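Local atomic coordinates of periplasmic binding protein (Xylanimonas cellulosilytica, PDB entry 4MX8), a protein that probably captures a solute outside the cell membrane, perhaps an iron-siderophore or related complex, and delivers it for uptake. Residues 66-72 and 83-89. Numbering follows the deposited sequence.
Sequences EIAGAPL and LADDAFN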
# COMPACT_ATOMS: atom_id res chain seq x y z
N GLU A 66 10.73 10.13 13.48
CA GLU A 66 9.59 10.87 13.97
C GLU A 66 9.16 11.78 12.85
O GLU A 66 9.99 12.33 12.14
CB GLU A 66 9.97 11.70 15.18
CG GLU A 66 8.81 12.26 15.97
CD GLU A 66 9.28 13.14 17.11
OE1 GLU A 66 10.29 13.85 16.92
OE2 GLU A 66 8.66 13.12 18.20
N ILE A 67 7.86 11.93 12.69
CA ILE A 67 7.35 12.75 11.61
C ILE A 67 6.95 14.12 12.17
O ILE A 67 6.29 14.20 13.19
CB ILE A 67 6.15 12.09 10.96
CG1 ILE A 67 6.43 10.58 10.75
CG2 ILE A 67 5.79 12.83 9.69
CD1 ILE A 67 7.68 10.27 10.00
N ALA A 68 7.39 15.17 11.49
CA ALA A 68 7.20 16.52 11.99
C ALA A 68 5.93 17.11 11.40
O ALA A 68 5.28 17.95 12.01
CB ALA A 68 8.38 17.37 11.63
N GLY A 69 5.60 16.67 10.19
CA GLY A 69 4.44 17.19 9.49
C GLY A 69 3.88 16.11 8.57
O GLY A 69 4.64 15.32 8.00
N ALA A 70 2.56 16.11 8.42
CA ALA A 70 1.85 15.05 7.72
C ALA A 70 0.42 15.47 7.50
O ALA A 70 -0.12 16.32 8.22
CB ALA A 70 1.89 13.76 8.55
N PRO A 71 -0.23 14.87 6.49
CA PRO A 71 -1.68 15.05 6.35
C PRO A 71 -2.38 14.37 7.52
O PRO A 71 -2.77 13.21 7.39
CB PRO A 71 -1.99 14.33 5.05
CG PRO A 71 -0.85 13.36 4.86
CD PRO A 71 0.34 14.05 5.41
N LEU A 72 -2.53 15.08 8.64
CA LEU A 72 -2.94 14.44 9.90
C LEU A 72 -4.26 13.70 9.82
O LEU A 72 -4.39 12.61 10.38
CB LEU A 72 -2.97 15.46 11.04
CG LEU A 72 -1.62 16.14 11.22
CD1 LEU A 72 -1.77 17.34 12.05
CD2 LEU A 72 -0.62 15.20 11.84
N LEU A 83 4.02 10.27 14.99
CA LEU A 83 4.02 11.72 14.81
C LEU A 83 4.70 12.43 15.99
O LEU A 83 4.65 11.99 17.14
CB LEU A 83 2.61 12.27 14.62
CG LEU A 83 1.78 11.72 13.48
CD1 LEU A 83 0.37 12.19 13.60
CD2 LEU A 83 2.37 12.18 12.18
N ALA A 84 5.36 13.53 15.67
CA ALA A 84 5.88 14.45 16.66
C ALA A 84 4.72 14.94 17.52
O ALA A 84 3.61 15.11 17.01
CB ALA A 84 6.53 15.61 15.97
N ASP A 85 4.96 15.18 18.81
CA ASP A 85 3.88 15.61 19.70
C ASP A 85 3.23 16.91 19.24
O ASP A 85 2.10 17.22 19.60
CB ASP A 85 4.36 15.77 21.14
CG ASP A 85 5.00 14.51 21.67
OD1 ASP A 85 5.72 13.85 20.89
OD2 ASP A 85 4.77 14.18 22.86
N ASP A 86 3.96 17.67 18.42
CA ASP A 86 3.47 18.95 17.95
C ASP A 86 3.42 18.95 16.43
O ASP A 86 3.48 20.01 15.79
CB ASP A 86 4.39 20.07 18.43
CG ASP A 86 5.84 19.84 18.01
OD1 ASP A 86 6.59 20.83 17.85
OD2 ASP A 86 6.24 18.66 17.83
N ALA A 87 3.30 17.75 15.85
CA ALA A 87 3.29 17.61 14.40
C ALA A 87 2.23 18.52 13.81
O ALA A 87 1.17 18.72 14.41
CB ALA A 87 3.04 16.17 13.99
N PHE A 88 2.55 19.10 12.65
CA PHE A 88 1.68 20.08 12.02
C PHE A 88 1.01 19.46 10.80
O PHE A 88 1.54 18.50 10.21
CB PHE A 88 2.48 21.34 11.64
CG PHE A 88 3.41 21.16 10.48
CD1 PHE A 88 2.99 21.45 9.18
CD2 PHE A 88 4.71 20.70 10.67
CE1 PHE A 88 3.84 21.27 8.10
CE2 PHE A 88 5.56 20.52 9.60
CZ PHE A 88 5.13 20.82 8.31
N ASN A 89 -0.15 19.99 10.42
CA ASN A 89 -0.88 19.44 9.28
C ASN A 89 -0.34 19.98 7.94
O ASN A 89 -0.39 21.19 7.69
CB ASN A 89 -2.39 19.68 9.44
CG ASN A 89 -3.21 19.08 8.32
OD1 ASN A 89 -3.77 17.98 8.44
ND2 ASN A 89 -3.29 19.82 7.20
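In one lobe of the periplasmic binding protein fold, strand 67-70 pairs in parallel with two short β-strands, 83-84 and 87-89, which are joined by a type I turn from A84 to A87. Helix 77-80 lies in the connection between the segments. I67 O accepts a hydrogen bond from A84 N (2.7 Å) at the start of the turn; at its end, A68 O accepts from F88 N (3.0 Å) and A70 N gives to F88 O (3.2 Å), so 66-72 bonds to the chain on both sides of the corner.

The fit depends on what G69 lacks. With no side chain, it lets the F88 ring lie flat against its backbone, CA 3.8 Å from the ring centroid in a CH-π contact; a CB would collide with the ring. F88 also touches I101 and Q104 of helix 98-104.

A70 and N89 project from the face opposite F88, and L83, paired with I67, brings its end up to A70. The small methyl of A70 admits the branched end of L83, whose CD2 lies 4.0 Å from both A70 CB and I67 CB, while I67 and A70 also meet L57 of helix 54-62. L72, the last residue of the inverse γ-turn centred on P71, points back toward 83-89, and its forked end fits against L83, A87 and N89. Its CD2 comes within 3.6 Å of L83 CD1, while its backbone N makes a weak 3.2 Å hydrogen bond to N89 OD1.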